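2,3-dihydroxybenzoate-AMP ligase (Mycobacterium smegmatis, PDB 5KEI) belongs to the ANL superfamily of AMP-binding enzymes, pairing a large N-terminal domain with a smaller, separate C-terminal domain. Local coordinates at residues 19-24 against 414-419; 122-127 against 209-214; 135-140 against 218-223; 214-219 against 472-477. One frame throughout, in Å; residues are numbered along the deposited sequence.

Contact 1 (19-24 against 414-419); sequences SSLLAG and GYFNAE
Two loops of this ANL-family enzyme meet here. One is the N-terminal loop before helix 30-38; the other follows strand 402-407 and leads into helix 419-425, with Ala418 at the N-cap position.

The polar part centres on one carbonyl. Asn417 N donates to Gly24 O at 2.9 Å, and the bond is nearly straight (169°). The N-H lies in the carbonyl plane, on a lone pair. The same oxygen also receives a CA-H contact from Phe416 CA at 3.4 Å, so consecutive residues grip it. The polar side chains find partners outside the pair: Ser20 OG bonds Arg97, and Asn417 ND2 bonds Val140 O.

The aromatic part belongs to Phe416. Its CG is anti to the backbone N (chi1 -174°), which sends the ring toward the N-terminal loop. Gly24 has no side chain, so its CA rests close over one face, offset toward the rim, 4.1 Å from the ring centroid, in a CH-pi contact. Phe416 also packs on Leu210 and Arg97.

The apolar part is small. Leu21 and Phe416 cross at about a right angle, with Leu21 CD1 3.8 Å from Phe416 CE1. At the ring edge, Leu21 O sits 3.3 Å from Phe416 CE1.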
loop_
_atom_site.group_PDB
_atom_site.type_symbol
_atom_site.label_atom_id
_atom_site.label_comp_id
_atom_site.label_asym_id
_atom_site.label_seq_id
_atom_site.Cartn_x
_atom_site.Cartn_y
_atom_site.Cartn_z
ATOM N N SER A 19 -14.022 1.804 -19.909
ATOM C CA SER A 19 -13.439 1.492 -18.605
ATOM C C SER A 19 -13.428 0.007 -18.229
ATOM O O SER A 19 -14.416 -0.584 -17.770
ATOM C CB SER A 19 -14.138 2.292 -17.510
ATOM O OG SER A 19 -13.613 3.608 -17.492
ATOM N N SER A 20 -12.252 -0.563 -18.442
ATOM C CA SER A 20 -11.827 -1.803 -17.838
ATOM C C SER A 20 -11.483 -1.561 -16.380
ATOM O O SER A 20 -10.924 -2.442 -15.724
ATOM C CB SER A 20 -10.605 -2.335 -18.573
ATOM O OG SER A 20 -9.704 -1.258 -18.787
ATOM N N LEU A 21 -11.770 -0.351 -15.893
ATOM C CA LEU A 21 -11.611 -0.055 -14.477
ATOM C C LEU A 21 -12.438 -1.058 -13.693
ATOM O O LEU A 21 -11.953 -1.637 -12.733
ATOM C CB LEU A 21 -12.036 1.375 -14.139
ATOM C CG LEU A 21 -12.128 1.670 -12.634
ATOM C CD1 LEU A 21 -10.816 1.358 -11.947
ATOM C CD2 LEU A 21 -12.545 3.114 -12.326
ATOM N N LEU A 22 -13.674 -1.283 -14.131
ATOM C CA LEU A 22 -14.575 -2.215 -13.450
ATOM C C LEU A 22 -14.164 -3.664 -13.693
ATOM O O LEU A 22 -14.431 -4.548 -12.869
ATOM C CB LEU A 22 -16.022 -1.984 -13.891
ATOM C CG LEU A 22 -16.582 -0.660 -13.362
ATOM C CD1 LEU A 22 -18.089 -0.537 -13.589
ATOM C CD2 LEU A 22 -16.237 -0.485 -11.872
ATOM N N ALA A 23 -13.487 -3.894 -14.811
ATOM C CA ALA A 23 -13.065 -5.244 -15.185
ATOM C C ALA A 23 -12.015 -5.822 -14.238
ATOM O O ALA A 23 -11.977 -7.037 -14.017
ATOM C CB ALA A 23 -12.535 -5.254 -16.618
ATOM N N GLY A 24 -11.163 -4.959 -13.692
ATOM C CA GLY A 24 -10.094 -5.394 -12.811
ATOM C C GLY A 24 -10.459 -5.338 -11.342
ATOM O O GLY A 24 -9.693 -5.780 -10.479
ATOM N N GLY A 414 -10.068 -7.814 -3.587
ATOM C CA GLY A 414 -9.165 -8.422 -4.540
ATOM C C GLY A 414 -8.156 -7.394 -5.016
ATOM O O GLY A 414 -8.423 -6.194 -4.987
ATOM N N TYR A 415 -6.985 -7.851 -5.443
ATOM C CA TYR A 415 -6.048 -6.978 -6.125
ATOM C C TYR A 415 -6.614 -6.572 -7.483
ATOM O O TYR A 415 -7.533 -7.217 -8.006
ATOM C CB TYR A 415 -4.700 -7.666 -6.289
ATOM C CG TYR A 415 -3.968 -7.846 -4.991
ATOM C CD1 TYR A 415 -3.861 -9.095 -4.407
ATOM C CD2 TYR A 415 -3.383 -6.763 -4.341
ATOM C CE1 TYR A 415 -3.204 -9.271 -3.227
ATOM C CE2 TYR A 415 -2.700 -6.933 -3.147
ATOM C CZ TYR A 415 -2.619 -8.200 -2.595
ATOM O OH TYR A 415 -1.955 -8.418 -1.407
ATOM N N PHE A 416 -6.079 -5.499 -8.055
ATOM C CA PHE A 416 -6.611 -4.993 -9.323
ATOM C C PHE A 416 -6.066 -5.772 -10.511
ATOM O O PHE A 416 -4.852 -5.899 -10.665
ATOM C CB PHE A 416 -6.289 -3.518 -9.494
ATOM C CG PHE A 416 -6.923 -2.903 -10.703
ATOM C CD1 PHE A 416 -8.236 -2.442 -10.656
ATOM C CD2 PHE A 416 -6.216 -2.798 -11.893
ATOM C CE1 PHE A 416 -8.828 -1.871 -11.775
ATOM C CE2 PHE A 416 -6.807 -2.233 -13.013
ATOM C CZ PHE A 416 -8.118 -1.770 -12.952
ATOM N N ASN A 417 -6.964 -6.291 -11.344
ATOM C CA ASN A 417 -6.563 -6.987 -12.562
ATOM C C ASN A 417 -5.512 -8.051 -12.261
ATOM O O ASN A 417 -4.405 -8.014 -12.790
ATOM C CB ASN A 417 -6.034 -5.979 -13.578
ATOM C CG ASN A 417 -5.882 -6.565 -14.960
ATOM O OD1 ASN A 417 -6.477 -7.589 -15.277
ATOM N ND2 ASN A 417 -5.097 -5.908 -15.794
ATOM N N ALA A 418 -5.847 -8.965 -11.358
ATOM C CA ALA A 418 -4.882 -9.954 -10.889
ATOM C C ALA A 418 -5.608 -11.206 -10.419
ATOM O O ALA A 418 -5.487 -11.615 -9.261
ATOM C CB ALA A 418 -4.022 -9.372 -9.762
ATOM N N GLU A 419 -6.367 -11.803 -11.335
ATOM C CA GLU A 419 -7.247 -12.930 -11.024
ATOM C C GLU A 419 -6.520 -14.126 -10.379
ATOM O O GLU A 419 -7.025 -14.712 -9.413
ATOM C CB GLU A 419 -7.973 -13.363 -12.296
ATOM C CG GLU A 419 -8.908 -14.517 -12.115
ATOM C CD GLU A 419 -9.537 -14.955 -13.433
ATOM O OE1 GLU A 419 -9.271 -14.306 -14.474
ATOM O OE2 GLU A 419 -10.289 -15.955 -13.425
#

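Contact 2 (122-127 against 209-214); sequences PVMCLP and LLLVSG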
loop_
_atom_site.group_PDB
_atom_site.type_symbol
_atom_site.label_atom_id
_atom_site.label_comp_id
_atom_site.label_asym_id
_atom_site.label_seq_id
_atom_site.Cartn_x
_atom_site.Cartn_y
_atom_site.Cartn_z
ATOM N N PRO A 122 -5.156 7.558 -10.213
ATOM C CA PRO A 122 -3.698 7.529 -10.067
ATOM C C PRO A 122 -3.193 6.221 -9.450
ATOM O O PRO A 122 -3.880 5.590 -8.640
ATOM C CB PRO A 122 -3.414 8.727 -9.156
ATOM C CG PRO A 122 -4.678 8.921 -8.392
ATOM C CD PRO A 122 -5.769 8.587 -9.351
ATOM N N VAL A 123 -2.024 5.801 -9.913
ATOM C CA VAL A 123 -1.291 4.670 -9.377
ATOM C C VAL A 123 -0.127 5.229 -8.563
ATOM O O VAL A 123 0.772 5.886 -9.096
ATOM C CB VAL A 123 -0.776 3.755 -10.498
ATOM C CG1 VAL A 123 0.075 2.639 -9.935
ATOM C CG2 VAL A 123 -1.955 3.189 -11.291
ATOM N N MET A 124 -0.159 5.007 -7.258
ATOM C CA MET A 124 0.805 5.658 -6.380
ATOM C C MET A 124 2.121 4.884 -6.287
ATOM O O MET A 124 2.319 4.060 -5.383
ATOM C CB MET A 124 0.188 5.847 -4.999
ATOM C CG MET A 124 -1.211 6.431 -5.057
ATOM S SD MET A 124 -1.258 8.005 -5.943
ATOM C CE MET A 124 -0.491 9.104 -4.753
ATOM N N CYS A 125 3.022 5.166 -7.222
ATOM C CA CYS A 125 4.344 4.535 -7.235
ATOM C C CYS A 125 5.277 5.173 -6.212
ATOM O O CYS A 125 5.187 6.371 -5.935
ATOM C CB CYS A 125 4.968 4.622 -8.624
ATOM S SG CYS A 125 3.851 4.084 -9.936
ATOM N N LEU A 126 6.147 4.342 -5.642
ATOM C CA LEU A 126 7.162 4.757 -4.682
ATOM C C LEU A 126 8.477 5.084 -5.396
ATOM O O LEU A 126 8.724 4.588 -6.495
ATOM C CB LEU A 126 7.369 3.654 -3.648
ATOM C CG LEU A 126 6.022 3.276 -3.054
ATOM C CD1 LEU A 126 6.152 2.101 -2.109
ATOM C CD2 LEU A 126 5.383 4.498 -2.370
ATOM N N PRO A 127 9.322 5.930 -4.781
ATOM C CA PRO A 127 10.541 6.406 -5.462
ATOM C C PRO A 127 11.569 5.305 -5.760
ATOM O O PRO A 127 12.419 5.500 -6.627
ATOM C CB PRO A 127 11.118 7.435 -4.476
ATOM C CG PRO A 127 10.534 7.063 -3.148
ATOM C CD PRO A 127 9.154 6.546 -3.455
ATOM N N LEU A 209 -8.185 5.434 -6.432
ATOM C CA LEU A 209 -6.775 5.344 -6.820
ATOM C C LEU A 209 -6.260 3.916 -6.645
ATOM O O LEU A 209 -6.937 3.088 -6.037
ATOM C CB LEU A 209 -5.910 6.324 -6.003
ATOM C CG LEU A 209 -6.037 6.380 -4.470
ATOM C CD1 LEU A 209 -5.502 5.129 -3.794
ATOM C CD2 LEU A 209 -5.309 7.590 -3.913
ATOM N N LEU A 210 -5.068 3.623 -7.168
ATOM C CA LEU A 210 -4.439 2.319 -6.901
ATOM C C LEU A 210 -3.168 2.511 -6.057
ATOM O O LEU A 210 -2.280 3.309 -6.392
ATOM C CB LEU A 210 -4.113 1.576 -8.205
ATOM C CG LEU A 210 -5.268 1.451 -9.223
ATOM C CD1 LEU A 210 -4.823 0.837 -10.548
ATOM C CD2 LEU A 210 -6.453 0.668 -8.667
ATOM N N LEU A 211 -3.088 1.804 -4.942
ATOM C CA LEU A 211 -1.843 1.783 -4.171
ATOM C C LEU A 211 -0.988 0.622 -4.647
ATOM O O LEU A 211 -1.475 -0.300 -5.303
ATOM C CB LEU A 211 -2.115 1.665 -2.671
ATOM C CG LEU A 211 -2.972 2.745 -2.005
ATOM C CD1 LEU A 211 -3.389 2.290 -0.625
ATOM C CD2 LEU A 211 -2.201 4.053 -1.890
ATOM N N VAL A 212 0.295 0.690 -4.325
ATOM C CA VAL A 212 1.230 -0.391 -4.581
ATOM C C VAL A 212 1.412 -1.245 -3.320
ATOM O O VAL A 212 1.459 -0.734 -2.209
ATOM C CB VAL A 212 2.590 0.161 -5.065
ATOM C CG1 VAL A 212 3.604 -0.954 -5.198
ATOM C CG2 VAL A 212 2.413 0.863 -6.407
ATOM N N SER A 213 1.484 -2.552 -3.519
ATOM C CA SER A 213 1.666 -3.518 -2.453
ATOM C C SER A 213 3.147 -3.720 -2.124
ATOM O O SER A 213 3.956 -3.989 -3.016
ATOM C CB SER A 213 1.036 -4.841 -2.872
ATOM O OG SER A 213 1.193 -5.815 -1.865
ATOM N N GLY A 214 3.510 -3.609 -0.850
ATOM C CA GLY A 214 4.899 -3.795 -0.451
ATOM C C GLY A 214 5.274 -5.258 -0.283
ATOM O O GLY A 214 5.644 -5.683 0.814
HETATM O O HOH W 1 1.221 3.515 -2.742
#
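Strands 121-124 and 207-212 run parallel as neighbours in the mixed sheet of the large domain. Their short segments are 17° apart in direction.

The tight part is at the start. Leu210 brackets Val123 in the regular parallel pattern. Leu210 N donates to Pro122 O at 2.7 Å, and Met124 N donates to Leu210 O at 2.9 Å. Both bonds are close to straight and run nearly along the C=O axis of the acceptor. Val123 CG2 meets Leu210 CD1 at 3.8 Å on one face of the sheet. One residue earlier, Pro122 CG lies 3.7 Å from Leu209 CB.

Further along, the strands loosen. Met124 centres an inverse gamma turn, and a water takes up the pairing: it donates to Met124 O at 2.9 Å and accepts a weak bond from Val212 N. Val212 CG2 leans on Met124 O at 3.4 Å. On the face of Met124 and Leu211, Met124 CG only grazes Leu211 CD2, at 4.1 Å.

Strand 97-101 bonds the far side of Val123, and strand 222-226 bonds Leu209 and Leu211. Helix 107-117 packs on Met124 through Phe108 and Leu112, while helix 131-141 packs on Val123 and Val212.

Contact 3 (135-140 against 218-223); sequences THFAEV and GAPKLI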
loop_
_atom_site.group_PDB
_atom_site.type_symbol
_atom_site.label_atom_id
_atom_site.label_comp_id
_atom_site.label_asym_id
_atom_site.label_seq_id
_atom_site.Cartn_x
_atom_site.Cartn_y
_atom_site.Cartn_z
ATOM N N THR A 135 6.915 -0.771 -15.520
ATOM C CA THR A 135 6.468 -1.499 -16.712
ATOM C C THR A 135 5.328 -2.453 -16.384
ATOM O O THR A 135 4.289 -2.441 -17.038
ATOM C CB THR A 135 7.636 -2.269 -17.353
ATOM O OG1 THR A 135 8.386 -1.359 -18.159
ATOM C CG2 THR A 135 7.149 -3.417 -18.216
ATOM N N HIS A 136 5.525 -3.265 -15.357
ATOM C CA HIS A 136 4.490 -4.169 -14.877
ATOM C C HIS A 136 3.254 -3.403 -14.379
ATOM O O HIS A 136 2.129 -3.819 -14.651
ATOM C CB HIS A 136 5.060 -5.066 -13.777
ATOM C CG HIS A 136 4.044 -5.957 -13.132
ATOM N ND1 HIS A 136 3.527 -7.073 -13.761
ATOM C CD2 HIS A 136 3.474 -5.913 -11.911
ATOM C CE1 HIS A 136 2.669 -7.666 -12.954
ATOM N NE2 HIS A 136 2.614 -6.987 -11.823
ATOM N N PHE A 137 3.454 -2.287 -13.670
ATOM C CA PHE A 137 2.318 -1.438 -13.251
ATOM C C PHE A 137 1.512 -0.915 -14.459
ATOM O O PHE A 137 0.287 -0.997 -14.464
ATOM C CB PHE A 137 2.783 -0.256 -12.381
ATOM C CG PHE A 137 3.367 -0.672 -11.051
ATOM C CD1 PHE A 137 3.046 -1.895 -10.491
ATOM C CD2 PHE A 137 4.244 0.154 -10.374
ATOM C CE1 PHE A 137 3.595 -2.292 -9.275
ATOM C CE2 PHE A 137 4.796 -0.229 -9.162
ATOM C CZ PHE A 137 4.470 -1.461 -8.614
ATOM N N ALA A 138 2.202 -0.403 -15.479
ATOM C CA ALA A 138 1.549 0.069 -16.712
ATOM C C ALA A 138 0.681 -1.009 -17.348
ATOM O O ALA A 138 -0.465 -0.752 -17.735
ATOM C CB ALA A 138 2.591 0.551 -17.723
ATOM N N GLU A 139 1.245 -2.210 -17.458
ATOM C CA GLU A 139 0.531 -3.376 -17.964
ATOM C C GLU A 139 -0.694 -3.741 -17.128
ATOM O O GLU A 139 -1.757 -4.023 -17.678
ATOM C CB GLU A 139 1.477 -4.578 -18.038
ATOM C CG GLU A 139 1.288 -5.446 -19.270
ATOM C CD GLU A 139 2.601 -6.035 -19.781
ATOM O OE1 GLU A 139 3.487 -6.376 -18.957
ATOM O OE2 GLU A 139 2.746 -6.150 -21.020
ATOM N N VAL A 140 -0.556 -3.742 -15.805
ATOM C CA VAL A 140 -1.665 -4.156 -14.948
ATOM C C VAL A 140 -2.787 -3.098 -14.958
ATOM O O VAL A 140 -3.974 -3.436 -14.990
ATOM C CB VAL A 140 -1.182 -4.434 -13.500
ATOM C CG1 VAL A 140 -2.362 -4.726 -12.575
ATOM C CG2 VAL A 140 -0.203 -5.611 -13.474
ATOM N N GLY A 218 8.382 -12.546 -6.921
ATOM C CA GLY A 218 7.284 -11.616 -6.739
ATOM C C GLY A 218 7.124 -10.518 -7.777
ATOM O O GLY A 218 8.069 -9.790 -8.094
ATOM N N ALA A 219 5.913 -10.409 -8.314
ATOM C CA ALA A 219 5.498 -9.201 -9.017
ATOM C C ALA A 219 4.714 -8.336 -8.031
ATOM O O ALA A 219 3.824 -8.841 -7.342
ATOM C CB ALA A 219 4.656 -9.539 -10.245
ATOM N N PRO A 220 5.063 -7.043 -7.920
ATOM C CA PRO A 220 4.263 -6.198 -7.028
ATOM C C PRO A 220 2.826 -6.105 -7.540
ATOM O O PRO A 220 2.581 -6.238 -8.740
ATOM C CB PRO A 220 4.974 -4.837 -7.089
ATOM C CG PRO A 220 6.349 -5.133 -7.570
ATOM C CD PRO A 220 6.193 -6.304 -8.508
ATOM N N LYS A 221 1.881 -5.905 -6.636
ATOM C CA LYS A 221 0.479 -5.875 -7.022
ATOM C C LYS A 221 -0.099 -4.479 -6.835
ATOM O O LYS A 221 0.494 -3.646 -6.145
ATOM C CB LYS A 221 -0.309 -6.920 -6.229
ATOM C CG LYS A 221 0.076 -8.354 -6.596
ATOM C CD LYS A 221 -0.313 -9.353 -5.519
ATOM C CE LYS A 221 0.929 -10.037 -4.930
ATOM N NZ LYS A 221 0.574 -11.075 -3.917
ATOM N N LEU A 222 -1.226 -4.220 -7.493
ATOM C CA LEU A 222 -1.935 -2.962 -7.334
ATOM C C LEU A 222 -3.193 -3.166 -6.486
ATOM O O LEU A 222 -3.956 -4.119 -6.662
ATOM C CB LEU A 222 -2.295 -2.348 -8.697
ATOM C CG LEU A 222 -1.100 -2.019 -9.593
ATOM C CD1 LEU A 222 -1.527 -1.508 -10.961
ATOM C CD2 LEU A 222 -0.160 -1.035 -8.900
ATOM N N ILE A 223 -3.390 -2.245 -5.558
ATOM C CA ILE A 223 -4.468 -2.338 -4.592
ATOM C C ILE A 223 -5.477 -1.241 -4.852
ATOM O O ILE A 223 -5.140 -0.050 -4.746
ATOM C CB ILE A 223 -3.918 -2.222 -3.149
ATOM C CG1 ILE A 223 -3.011 -3.420 -2.841
ATOM C CG2 ILE A 223 -5.046 -2.136 -2.150
ATOM C CD1 ILE A 223 -2.057 -3.196 -1.685
#
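The contact packs helix 131-141 against the end of the glycine-rich signature loop of the ANL family and the start of edge strand 222-226. The helix lies against the mixed sheet of the large domain. Three of its residues carry the contact: His136, its neighbour Phe137, and Val140 one turn further on.

His136 serves the loop. Its CG is anti to the backbone N (chi1 175°), so the ring reaches across to Ala219 and Pro220. Ala219 CB lies over one face, 4.0 Å from the ring centroid, in a CH-pi contact. Val140 CG2, one turn further along the helix, covers the opposite face. The ring is thus held between two methyl groups. Pro220 O sits at the ring edge, near its plane. The bond from His136 NE2 to that oxygen is weak, 3.2 Å long and bent to 120°.

Phe137 goes deeper. It crosses Pro220 at about a right angle, and Pro220 CB touches the ring edge at Phe137 CE1, 3.6 Å away. Val212 also touches this ring, and His129 meets it edge-to-face.

Leu222 points from the strand toward the helix and is buried. Its fork divides between two helix residues. Val140 and Leu222 slide past each other in opposite directions, with Leu222 CD1 3.7 Å from Val140 CG1. The other branch, Leu222 CD2, reaches the Phe137 ring obliquely, 3.7 Å from Phe137 CD1.

Contact 4 (214-219 against 472-477); sequences GGTTGA and LEEHLL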
loop_
_atom_site.group_PDB
_atom_site.type_symbol
_atom_site.label_atom_id
_atom_site.label_comp_id
_atom_site.label_asym_id
_atom_site.label_seq_id
_atom_site.Cartn_x
_atom_site.Cartn_y
_atom_site.Cartn_z
ATOM N N GLY A 214 3.510 -3.609 -0.850
ATOM C CA GLY A 214 4.899 -3.795 -0.451
ATOM C C GLY A 214 5.274 -5.258 -0.283
ATOM O O GLY A 214 5.644 -5.683 0.814
ATOM N N GLY A 215 5.198 -6.029 -1.367
ATOM C CA GLY A 215 5.362 -7.471 -1.284
ATOM C C GLY A 215 6.757 -8.043 -1.507
ATOM O O GLY A 215 7.749 -7.557 -0.956
ATOM N N THR A 216 6.818 -9.097 -2.320
ATOM C CA THR A 216 8.051 -9.842 -2.552
ATOM C C THR A 216 8.412 -9.977 -4.035
ATOM O O THR A 216 7.891 -9.241 -4.878
ATOM C CB THR A 216 7.967 -11.255 -1.942
ATOM O OG1 THR A 216 9.241 -11.904 -2.047
ATOM C CG2 THR A 216 6.905 -12.092 -2.650
ATOM N N THR A 217 9.300 -10.933 -4.331
ATOM C CA THR A 217 9.918 -11.078 -5.655
ATOM C C THR A 217 9.589 -12.396 -6.375
ATOM O O THR A 217 10.437 -13.283 -6.438
ATOM C CB THR A 217 11.483 -10.983 -5.559
ATOM O OG1 THR A 217 11.863 -10.035 -4.550
ATOM C CG2 THR A 217 12.111 -10.597 -6.908
ATOM N N GLY A 218 8.382 -12.546 -6.921
ATOM C CA GLY A 218 7.284 -11.616 -6.739
ATOM C C GLY A 218 7.124 -10.518 -7.777
ATOM O O GLY A 218 8.069 -9.790 -8.094
ATOM N N ALA A 219 5.913 -10.409 -8.314
ATOM C CA ALA A 219 5.498 -9.201 -9.017
ATOM C C ALA A 219 4.714 -8.336 -8.031
ATOM O O ALA A 219 3.824 -8.841 -7.342
ATOM C CB ALA A 219 4.656 -9.539 -10.245
ATOM N N LEU A 472 9.894 -19.177 -3.983
ATOM C CA LEU A 472 10.014 -20.014 -5.168
ATOM C C LEU A 472 8.708 -19.984 -5.966
ATOM O O LEU A 472 8.730 -19.874 -7.191
ATOM C CB LEU A 472 10.376 -21.454 -4.796
ATOM C CG LEU A 472 10.416 -22.420 -5.986
ATOM C CD1 LEU A 472 11.267 -21.875 -7.129
ATOM C CD2 LEU A 472 10.926 -23.786 -5.559
ATOM N N GLU A 473 7.584 -20.084 -5.255
ATOM C CA GLU A 473 6.253 -20.060 -5.851
ATOM C C GLU A 473 5.960 -18.727 -6.517
ATOM O O GLU A 473 5.347 -18.683 -7.573
ATOM C CB GLU A 473 5.181 -20.341 -4.799
ATOM C CG GLU A 473 4.995 -21.800 -4.490
ATOM C CD GLU A 473 4.325 -22.039 -3.146
ATOM O OE1 GLU A 473 3.653 -21.114 -2.618
ATOM O OE2 GLU A 473 4.478 -23.166 -2.620
ATOM N N GLU A 474 6.386 -17.635 -5.895
ATOM C CA GLU A 474 6.151 -16.331 -6.495
ATOM C C GLU A 474 6.904 -16.195 -7.826
ATOM O O GLU A 474 6.383 -15.611 -8.768
ATOM C CB GLU A 474 6.537 -15.210 -5.523
ATOM C CG GLU A 474 5.559 -15.037 -4.349
ATOM C CD GLU A 474 4.153 -14.640 -4.793
ATOM O OE1 GLU A 474 4.017 -13.981 -5.850
ATOM O OE2 GLU A 474 3.181 -14.983 -4.080
ATOM N N HIS A 475 8.115 -16.747 -7.893
ATOM C CA HIS A 475 8.947 -16.734 -9.099
ATOM C C HIS A 475 8.312 -17.505 -10.250
ATOM O O HIS A 475 8.357 -17.079 -11.405
ATOM C CB HIS A 475 10.333 -17.352 -8.816
ATOM C CG HIS A 475 11.300 -16.436 -8.124
ATOM N ND1 HIS A 475 11.813 -15.309 -8.722
ATOM C CD2 HIS A 475 11.877 -16.514 -6.901
ATOM C CE1 HIS A 475 12.655 -14.718 -7.889
ATOM N NE2 HIS A 475 12.707 -15.428 -6.779
ATOM N N LEU A 476 7.758 -18.670 -9.923
ATOM C CA LEU A 476 7.159 -19.553 -10.917
ATOM C C LEU A 476 5.905 -18.925 -11.490
ATOM O O LEU A 476 5.635 -19.053 -12.683
ATOM C CB LEU A 476 6.829 -20.915 -10.303
ATOM C CG LEU A 476 8.005 -21.839 -9.980
ATOM C CD1 LEU A 476 7.500 -23.110 -9.336
ATOM C CD2 LEU A 476 8.846 -22.161 -11.227
ATOM N N LEU A 477 5.149 -18.245 -10.624
ATOM C CA LEU A 477 3.918 -17.563 -11.001
ATOM C C LEU A 477 4.139 -16.429 -12.011
ATOM O O LEU A 477 3.211 -16.056 -12.717
ATOM C CB LEU A 477 3.219 -17.021 -9.748
ATOM C CG LEU A 477 2.593 -18.081 -8.832
ATOM C CD1 LEU A 477 2.313 -17.525 -7.452
ATOM C CD2 LEU A 477 1.323 -18.629 -9.452
#
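Glu474 and His475 are the helix residues that touch the loop. Glu474 points at it from helix 469-477. Its CB rests 3.5 Å from Gly218 N, and its CG meets Thr216 CG2 at 3.7 Å. The chain bends at chi2 (-63°), which brings the carboxylate alongside the loop, with Glu474 OE1 4.1 Å from Gly218 CA. Thr217 O sits over one face of the His475 ring, 3.0 Å from His475 CE1 and toward the rim. The ring nitrogens are also near this oxygen, but it lies above the plane and the angles are poor for hydrogen bonds.

The next shell fixes these groups. His475 ND1 is hydrogen-bonded to Arg522 NE, and His475 NE2 makes a weak bond to Asp471 OD2. The bond to Arg522, helped by the weak one to Asp471, probably steadies the rotation of the ring. The nearby Asp471 carboxylate could polarise the ring. Asp471 OD1 also makes a weak bond to Thr216 OG1, so one carboxylate serves both sides. Glu474 OE2 has a long, weak ion pair with Arg424. A cis peptide precedes Gly218, which has positive phi; this part of the loop is poorly ordered.

The loop carries the sequence SGGTTGAPK, the glycine-rich signature of ANL enzymes. The helix belongs to the C-terminal domain, so this contact near the surface is part of the interface between the two domains.

Overall arrangement
From the N terminus, contact 1 opens first and closes the widest loop, from 19-24 to 414-419. Contacts 2 and 3 are nested inside it. They cross each other: 122-127 and then 135-140 lead out, and 209-214 and then 218-223 close them in the same order. Both reach one sheet, where strands 207-212 and 222-226 are neighbours. Contact 4 starts at 214-219, in the loop joining those two strands, and overlaps the closing segments of both. It ends at 472-477, so it crosses contact 1. Contacts 1 to 3 touch one another and tie the N-terminal loop, helix 131-141 and the sheet together. Contact 4 links this group to the C-terminal domain.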